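Long-range contacts in membrane-bound lytic murein transglycosylase A (Burkholderia pseudomallei, PDB 6QK4), which probably cleaves peptidoglycan glycan strands between N-acetylmuramic acid and N-acetylglucosamine, forming a 1,6-anhydro bond in the N-acetylmuramic acid as it does so: residues F166-G171 with V240-M245; E270-V275 with F304-G309. All blocks are in the same frame, centred on the assembly; numbering follows the deposited sequence.

In the fold
Two ways of burying polar atoms in one chain are compared here. Contact 1 lies in the MltA-specific insert domain, where the C-terminal end of helix 161-170 rests on strand 240-244; contact 2 lies in the 3D domain, where 270-275 and 304-309 run side by side as parallel strands. The two share no helix or strand and are in series along the chain, their centres about 22 Å apart and their nearest atoms about 9 Å apart. Both are buried. Contact 1 depends on an aromatic ring, aliphatic carbons and one side-chain amide, whereas contact 2 depends chiefly on main-chain hydrogen bonds, with one side-chain bond, Ser272 to Gln306.

Contact 1 of 2, residues F166-G171 with V240-M245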
ATOM      1  N   PHE A 166       6.802  -5.205  12.370  1.00 27.67           N
ATOM      2  CA  PHE A 166       6.326  -4.269  11.341  1.00 25.77           C
ATOM      3  C   PHE A 166       4.874  -4.450  10.985  1.00 26.83           C
ATOM      4  O   PHE A 166       4.249  -3.493  10.515  1.00 29.38           O
ATOM      5  CB  PHE A 166       7.221  -4.357  10.100  1.00 26.33           C
ATOM      6  CG  PHE A 166       8.544  -3.667  10.337  1.00 31.87           C
ATOM      7  CD1 PHE A 166       8.580  -2.288  10.543  1.00 35.96           C
ATOM      8  CD2 PHE A 166       9.710  -4.383  10.475  1.00 28.58           C
ATOM      9  CE1 PHE A 166       9.763  -1.650  10.829  1.00 35.72           C
ATOM     10  CE2 PHE A 166      10.906  -3.743  10.741  1.00 30.71           C
ATOM     11  CZ  PHE A 166      10.939  -2.385  10.930  1.00 36.02           C
ATOM     12  N   LEU A 167       4.291  -5.617  11.273  1.00 25.62           N
ATOM     13  CA  LEU A 167       2.847  -5.722  11.157  1.00 25.85           C
ATOM     14  C   LEU A 167       2.180  -4.852  12.208  1.00 27.39           C
ATOM     15  O   LEU A 167       1.160  -4.215  11.929  1.00 28.49           O
ATOM     16  CB  LEU A 167       2.420  -7.186  11.293  1.00 27.95           C
ATOM     17  CG  LEU A 167       0.948  -7.502  11.441  1.00 26.32           C
ATOM     18  CD1 LEU A 167       0.316  -7.228  10.089  1.00 25.32           C
ATOM     19  CD2 LEU A 167       0.736  -8.935  11.759  1.00 28.69           C
ATOM     20  N   GLN A 168       2.740  -4.830  13.434  1.00 27.15           N
ATOM     21  CA  GLN A 168       2.249  -3.897  14.445  1.00 28.48           C
ATOM     22  C   GLN A 168       2.342  -2.446  13.989  1.00 29.70           C
ATOM     23  O   GLN A 168       1.434  -1.666  14.265  1.00 32.18           O
ATOM     24  CB  GLN A 168       3.012  -4.063  15.755  1.00 27.88           C
ATOM     25  CG  GLN A 168       2.595  -5.267  16.520  1.00 29.29           C
ATOM     26  CD  GLN A 168       3.485  -5.481  17.720  1.00 29.94           C
ATOM     27  OE1 GLN A 168       4.707  -5.463  17.622  1.00 32.11           O
ATOM     28  NE2 GLN A 168       2.863  -5.730  18.851  1.00 29.81           N
ATOM     29  N   VAL A 169       3.440  -2.060  13.344  1.00 28.92           N
ATOM     30  CA  VAL A 169       3.568  -0.682  12.861  1.00 30.63           C
ATOM     31  C   VAL A 169       2.440  -0.369  11.870  1.00 34.30           C
ATOM     32  O   VAL A 169       1.822   0.697  11.933  1.00 34.48           O
ATOM     33  CB  VAL A 169       4.960  -0.434  12.255  1.00 34.04           C
ATOM     34  CG1 VAL A 169       4.997   0.910  11.584  1.00 35.34           C
ATOM     35  CG2 VAL A 169       6.063  -0.500  13.337  1.00 31.92           C
ATOM     36  N   GLN A 170       2.098  -1.322  10.993  1.00 30.20           N
ATOM     37  CA  GLN A 170       1.049  -1.067  10.025  1.00 30.42           C
ATOM     38  C   GLN A 170      -0.342  -1.119  10.665  1.00 33.44           C
ATOM     39  O   GLN A 170      -1.227  -0.350  10.295  1.00 33.20           O
ATOM     40  CB  GLN A 170       1.177  -2.069   8.872  1.00 29.27           C
ATOM     41  CG  GLN A 170      -0.024  -2.014   7.910  1.00 34.10           C
ATOM     42  CD  GLN A 170       0.289  -1.215   6.653  1.00 33.73           C
ATOM     43  OE1 GLN A 170       1.306  -0.486   6.580  1.00 32.68           O
ATOM     44  NE2 GLN A 170      -0.571  -1.374   5.639  1.00 33.99           N
ATOM     45  N   GLY A 171      -0.561  -1.995  11.659  1.00 26.93           N
ATOM     46  CA  GLY A 171      -1.857  -2.150  12.276  1.00 29.61           C
ATOM     47  C   GLY A 171      -2.711  -3.268  11.707  1.00 29.87           C
ATOM     48  O   GLY A 171      -3.682  -3.679  12.358  1.00 30.90           O
ATOM     49  N   VAL A 240       1.133  -3.119  19.834  1.00 34.71           N
ATOM     50  CA  VAL A 240      -0.140  -3.099  19.132  1.00 35.27           C
ATOM     51  C   VAL A 240      -0.767  -4.480  19.178  1.00 30.93           C
ATOM     52  O   VAL A 240      -0.083  -5.489  18.985  1.00 29.98           O
ATOM     53  CB  VAL A 240       0.079  -2.622  17.684  1.00 34.30           C
ATOM     54  CG1 VAL A 240      -1.191  -2.773  16.822  1.00 35.83           C
ATOM     55  CG2 VAL A 240       0.650  -1.196  17.686  1.00 32.87           C
ATOM     56  N   PHE A 241      -2.075  -4.521  19.441  1.00 31.25           N
ATOM     57  CA  PHE A 241      -2.871  -5.730  19.502  1.00 32.20           C
ATOM     58  C   PHE A 241      -3.699  -5.855  18.237  1.00 32.98           C
ATOM     59  O   PHE A 241      -3.844  -4.901  17.475  1.00 35.28           O
ATOM     60  CB  PHE A 241      -3.794  -5.708  20.706  1.00 31.71           C
ATOM     61  CG  PHE A 241      -3.058  -5.564  22.002  1.00 32.78           C
ATOM     62  CD1 PHE A 241      -2.506  -6.679  22.600  1.00 36.08           C
ATOM     63  CD2 PHE A 241      -2.874  -4.313  22.567  1.00 37.18           C
ATOM     64  CE1 PHE A 241      -1.805  -6.564  23.816  1.00 39.02           C
ATOM     65  CE2 PHE A 241      -2.185  -4.175  23.758  1.00 40.33           C
ATOM     66  CZ  PHE A 241      -1.651  -5.305  24.387  1.00 41.56           C
ATOM     67  N   PHE A 242      -4.247  -7.040  18.036  1.00 33.54           N
ATOM     68  CA  PHE A 242      -4.930  -7.365  16.787  1.00 34.31           C
ATOM     69  C   PHE A 242      -6.274  -8.029  17.051  1.00 35.15           C
ATOM     70  O   PHE A 242      -6.510  -8.633  18.102  1.00 33.76           O
ATOM     71  CB  PHE A 242      -4.082  -8.310  15.923  1.00 33.84           C
ATOM     72  CG  PHE A 242      -2.800  -7.695  15.485  1.00 30.98           C
ATOM     73  CD1 PHE A 242      -2.782  -6.857  14.366  1.00 27.58           C
ATOM     74  CD2 PHE A 242      -1.626  -7.910  16.183  1.00 29.97           C
ATOM     75  CE1 PHE A 242      -1.565  -6.243  13.956  1.00 27.93           C
ATOM     76  CE2 PHE A 242      -0.404  -7.315  15.787  1.00 28.43           C
ATOM     77  CZ  PHE A 242      -0.377  -6.487  14.684  1.00 29.61           C
ATOM     78  N   ARG A 243      -7.145  -7.927  16.052  1.00 38.12           N
ATOM     79  CA  ARG A 243      -8.384  -8.675  15.994  1.00 43.39           C
ATOM     80  C   ARG A 243      -8.413  -9.425  14.668  1.00 41.38           C
ATOM     81  O   ARG A 243      -7.887  -8.938  13.662  1.00 37.55           O
ATOM     82  CB  ARG A 243      -9.593  -7.723  16.159  1.00 52.12           C
ATOM     83  CG  ARG A 243     -10.262  -7.254  14.879  1.00 61.44           C
ATOM     84  CD  ARG A 243     -11.367  -6.222  15.180  1.00 68.70           C
ATOM     85  NE  ARG A 243     -12.021  -5.691  13.977  1.00 73.04           N
ATOM     86  CZ  ARG A 243     -11.818  -4.469  13.488  1.00 74.53           C
ATOM     87  NH1 ARG A 243     -10.965  -3.649  14.088  1.00 75.87           N
ATOM     88  NH2 ARG A 243     -12.459  -4.069  12.395  1.00 74.50           N
ATOM     89  N   GLU A 244      -8.968 -10.643  14.687  1.00 42.49           N
ATOM     90  CA  GLU A 244      -9.235 -11.372  13.452  1.00 44.31           C
ATOM     91  C   GLU A 244     -10.418 -10.752  12.738  1.00 44.52           C
ATOM     92  O   GLU A 244     -11.447 -10.451  13.355  1.00 40.21           O
ATOM     93  CB  GLU A 244      -9.547 -12.845  13.719  1.00 48.31           C
ATOM     94  CG  GLU A 244      -9.894 -13.622  12.429  1.00 51.90           C
ATOM     95  CD  GLU A 244      -9.674 -15.136  12.546  1.00 56.15           C
ATOM     96  OE1 GLU A 244      -9.651 -15.663  13.674  1.00 57.62           O
ATOM     97  OE2 GLU A 244      -9.501 -15.800  11.501  1.00 57.44           O
ATOM     98  N   MET A 245     -10.269 -10.590  11.414  1.00 45.66           N
ATOM     99  CA  MET A 245     -11.211  -9.957  10.521  1.00 51.89           C
ATOM    100  C   MET A 245     -12.126 -10.995   9.870  1.00 59.84           C
ATOM    101  O   MET A 245     -11.747 -12.165   9.702  1.00 58.05           O
ATOM    102  CB  MET A 245     -10.466  -9.166   9.444  1.00 51.28           C
ATOM    103  CG  MET A 245      -9.619  -8.001   9.965  1.00 52.13           C
ATOM    104  SD  MET A 245     -10.565  -6.844  11.003  1.00 55.11           S
ATOM    105  CE  MET A 245     -11.360  -5.834   9.723  1.00 55.69           C
TER
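Gln168 and Leu167 from the last turns of helix 161-170 meet Val240 and Phe242 of strand 240-244; the end of the helix packs across the strand within the MltA-specific insert domain, whose sequence family is grouped with ribosomal protein L25. The local axes cross at 78° and pass 8.2 Å apart, so the helix meets the strand at a steep angle and does not run along it.

One polar bond joins the segments. Gln168 NE2 donates to Val240 O over 3.0 Å, an almost straight bond (172° at the hydrogen) that meets a carbonyl lone pair and lies nearly in the plane of the amide. The side chain reaches the strand because CG stands anti to the carbonyl carbon, chi1 -76°, and the chain continues extended beyond it. At the other end of the amide, OE1 accepts from NH2 of Arg141. That bond and the NE2 hydrogen given to Val240 O together set the flip of this buried amide.

The remaining contacts are van der Waals, two of them with backbone carbonyl oxygens. Val240 is directed at the helix: its CB lies 3.8 Å from Gln168 CB, and its CG2 methyl approaches Gln168 O at 3.5 Å. Two residues along, on the same side of the strand, Phe242 inserts its ring tip-first. CZ comes within 3.7 Å of Gln168 CA, which sits at the ring edge near its plane, while Leu167 approaches obliquely, its CG 3.6 Å from Phe242 CZ. Leu125 and Val185 from neighbouring strands also touch this ring.

Where the helix stops, Gly171 takes positive phi, and its carbonyl oxygen reaches the same ring, Gly171 O lying 3.7 Å from Phe242 CE1.

Contact 2 of 2, residues E270-V275 with F304-G309; sequences ERSIAV and FAQDVG
Ser272 OG donates to Gln306 OE1 at 2.7 Å, a side-chain bond linking two parallel strands. OG reaches the amide by standing anti to its own carbonyl carbon (chi1 -67°), and it also accepts from Thr268 N. The far end of the Gln306 amide is satisfied too, NE2 donating to Asn51 OD1 and Ala47 O, so the buried group is gripped from both ends.

The main chain alternates its donors. Phe304 N gives to Arg271 O at 2.9 Å, from above the carbonyl plane, and Ile273 N returns a much straighter bond to Phe304 O at 2.9 Å. At a beta bulge the pairing steps from Ile273-Ala305 to Ala274-Asp307, and Ile273 O accepts from Gln306 N at 3.0 Å and, weakly, from Asp307 N at 3.3 Å. Val275 N then donates to Asp307 O at 3.0 Å. Beyond, a water bridges the two segments, donating to Val275 O at 2.7 Å and accepting from Gly309 N at 2.9 Å.

Arg271 NH1 forms a salt bridge with Asp39 and a bond to Leu302 O; Asp307 OD2 meets Tyr106 OH, and OD1 meets Ala262 N and, weakly, Val308 N. On the face of Ile273 and Ala305, both Val275 methyls touch Ala305 CB. The parallel strands fit the double-psi beta-barrel grouping of the 3D family; in MltA relatives a segment comparable to Asp307-Gly309 carries the catalytic aspartate, so this end probably borders the active-site cleft.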
ATOM      1  N   GLU A 270       0.584  -2.163  -7.938  1.00 20.65           N
ATOM      2  CA  GLU A 270       1.029  -1.153  -8.921  1.00 19.13           C
ATOM      3  C   GLU A 270      -0.009  -0.763  -9.957  1.00 19.18           C
ATOM      4  O   GLU A 270       0.348  -0.152 -10.992  1.00 20.33           O
ATOM      5  CB  GLU A 270       2.321  -1.602  -9.598  1.00 20.03           C
ATOM      6  CG  GLU A 270       3.416  -1.810  -8.543  1.00 23.91           C
ATOM      7  CD  GLU A 270       4.842  -1.651  -9.168  1.00 31.14           C
ATOM      8  OE1 GLU A 270       5.182  -0.569  -9.748  1.00 27.76           O
ATOM      9  OE2 GLU A 270       5.596  -2.648  -9.054  1.00 33.90           O
ATOM     10  N   ARG A 271      -1.310  -1.006  -9.690  1.00 17.39           N
ATOM     11  CA  ARG A 271      -2.338  -0.547 -10.606  1.00 17.83           C
ATOM     12  C   ARG A 271      -3.510   0.059  -9.863  1.00 18.59           C
ATOM     13  O   ARG A 271      -4.525   0.355 -10.508  1.00 20.42           O
ATOM     14  CB  ARG A 271      -2.881  -1.678 -11.501  1.00 17.61           C
ATOM     15  CG  ARG A 271      -1.836  -2.253 -12.514  1.00 20.33           C
ATOM     16  CD  ARG A 271      -1.573  -1.191 -13.604  1.00 18.35           C
ATOM     17  NE  ARG A 271      -0.467  -1.667 -14.435  1.00 21.63           N
ATOM     18  CZ  ARG A 271       0.107  -0.911 -15.368  1.00 21.04           C
ATOM     19  NH1 ARG A 271      -0.385   0.313 -15.561  1.00 20.78           N
ATOM     20  NH2 ARG A 271       1.204  -1.377 -16.066  1.00 20.89           N
ATOM     21  N   SER A 272      -3.437   0.172  -8.523  1.00 20.55           N
ATOM     22  CA  SER A 272      -4.495   0.765  -7.721  1.00 20.28           C
ATOM     23  C   SER A 272      -3.902   1.878  -6.906  1.00 16.67           C
ATOM     24  O   SER A 272      -2.777   1.740  -6.401  1.00 17.54           O
ATOM     25  CB  SER A 272      -5.105  -0.252  -6.726  1.00 21.87           C
ATOM     26  OG  SER A 272      -5.814  -1.284  -7.378  1.00 22.33           O
ATOM     27  N   ILE A 273      -4.613   2.996  -6.793  1.00 19.05           N
ATOM     28  CA  ILE A 273      -4.198   4.062  -5.889  1.00 18.10           C
ATOM     29  C   ILE A 273      -5.345   4.404  -4.928  1.00 17.99           C
ATOM     30  O   ILE A 273      -6.533   4.242  -5.230  1.00 17.65           O
ATOM     31  CB  ILE A 273      -3.766   5.341  -6.620  1.00 17.92           C
ATOM     32  CG1 ILE A 273      -4.855   5.826  -7.613  1.00 18.59           C
ATOM     33  CG2 ILE A 273      -2.308   5.146  -7.220  1.00 16.77           C
ATOM     34  CD1 ILE A 273      -4.514   7.268  -8.143  1.00 17.54           C
ATOM     35  N   ALA A 274      -4.953   4.821  -3.717  1.00 19.23           N
ATOM     36  CA  ALA A 274      -5.860   5.512  -2.827  1.00 23.34           C
ATOM     37  C   ALA A 274      -5.822   7.018  -3.107  1.00 18.83           C
ATOM     38  O   ALA A 274      -4.742   7.594  -3.369  1.00 22.53           O
ATOM     39  CB  ALA A 274      -5.463   5.231  -1.367  1.00 21.13           C
ATOM     40  N   VAL A 275      -7.017   7.640  -3.110  1.00 21.57           N
ATOM     41  CA  VAL A 275      -7.196   9.053  -3.444  1.00 20.53           C
ATOM     42  C   VAL A 275      -8.055   9.757  -2.388  1.00 20.45           C
ATOM     43  O   VAL A 275      -8.687   9.134  -1.540  1.00 21.67           O
ATOM     44  CB  VAL A 275      -7.832   9.266  -4.830  1.00 19.18           C
ATOM     45  CG1 VAL A 275      -6.929   8.721  -5.871  1.00 21.96           C
ATOM     46  CG2 VAL A 275      -9.232   8.554  -4.865  1.00 21.54           C
ATOM     47  N   PHE A 304      -5.846   2.904 -11.109  1.00 16.22           N
ATOM     48  CA  PHE A 304      -7.289   3.140 -10.918  1.00 17.67           C
ATOM     49  C   PHE A 304      -7.532   3.577  -9.490  1.00 17.44           C
ATOM     50  O   PHE A 304      -6.951   3.008  -8.570  1.00 18.96           O
ATOM     51  CB  PHE A 304      -8.097   1.869 -11.213  1.00 16.38           C
ATOM     52  CG  PHE A 304      -8.090   1.497 -12.675  1.00 20.27           C
ATOM     53  CD1 PHE A 304      -7.032   0.793 -13.183  1.00 19.96           C
ATOM     54  CD2 PHE A 304      -9.199   1.807 -13.489  1.00 19.51           C
ATOM     55  CE1 PHE A 304      -7.032   0.452 -14.561  1.00 20.22           C
ATOM     56  CE2 PHE A 304      -9.219   1.484 -14.859  1.00 19.09           C
ATOM     57  CZ  PHE A 304      -8.085   0.814 -15.373  1.00 17.57           C
ATOM     58  N   ALA A 305      -8.357   4.619  -9.309  1.00 19.54           N
ATOM     59  CA  ALA A 305      -8.692   5.094  -7.958  1.00 16.68           C
ATOM     60  C   ALA A 305      -9.659   4.123  -7.295  1.00 18.49           C
ATOM     61  O   ALA A 305     -10.848   4.089  -7.622  1.00 19.77           O
ATOM     62  CB  ALA A 305      -9.291   6.504  -8.066  1.00 22.40           C
ATOM     63  N   GLN A 306      -9.135   3.268  -6.395  1.00 17.79           N
ATOM     64  CA  GLN A 306      -9.908   2.156  -5.884  1.00 19.44           C
ATOM     65  C   GLN A 306      -9.814   2.112  -4.386  1.00 19.68           C
ATOM     66  O   GLN A 306     -10.264   1.115  -3.795  1.00 19.19           O
ATOM     67  CB  GLN A 306      -9.463   0.809  -6.493  1.00 19.89           C
ATOM     68  CG  GLN A 306      -9.652   0.835  -8.078  1.00 18.43           C
ATOM     69  CD  GLN A 306      -9.276  -0.481  -8.762  1.00 20.03           C
ATOM     70  OE1 GLN A 306      -8.269  -1.133  -8.410  1.00 21.16           O
ATOM     71  NE2 GLN A 306      -9.980  -0.783  -9.848  1.00 20.10           N
ATOM     72  N   ASP A 307      -9.293   3.168  -3.758  1.00 19.12           N
ATOM     73  CA  ASP A 307      -9.178   3.120  -2.296  1.00 20.52           C
ATOM     74  C   ASP A 307      -9.152   4.551  -1.794  1.00 23.18           C
ATOM     75  O   ASP A 307      -9.022   5.493  -2.566  1.00 19.61           O
ATOM     76  CB  ASP A 307      -7.913   2.316  -1.863  1.00 20.51           C
ATOM     77  CG  ASP A 307      -8.059   1.659  -0.436  1.00 22.08           C
ATOM     78  OD1 ASP A 307      -9.123   1.812   0.223  1.00 23.47           O
ATOM     79  OD2 ASP A 307      -7.056   1.010   0.002  1.00 21.88           O
ATOM     80  N   VAL A 308      -9.282   4.715  -0.468  1.00 24.47           N
ATOM     81  CA  VAL A 308      -9.128   6.010   0.181  1.00 22.17           C
ATOM     82  C   VAL A 308      -8.256   5.790   1.410  1.00 23.03           C
ATOM     83  O   VAL A 308      -7.992   4.648   1.804  1.00 26.36           O
ATOM     84  CB  VAL A 308     -10.504   6.614   0.593  1.00 23.20           C
ATOM     85  CG1 VAL A 308     -11.483   6.685  -0.603  1.00 25.18           C
ATOM     86  CG2 VAL A 308     -11.101   5.837   1.731  1.00 26.88           C
ATOM     87  N   GLY A 309      -7.822   6.884   2.038  1.00 25.09           N
ATOM     88  CA  GLY A 309      -7.031   6.761   3.251  1.00 28.17           C
ATOM     89  C   GLY A 309      -7.103   7.998   4.113  1.00 27.92           C
ATOM     90  O   GLY A 309      -7.267   9.112   3.615  1.00 26.61           O
TER
HETATM   91  O   HOH W   1      -8.650   9.479   1.092  1.00 24.13           O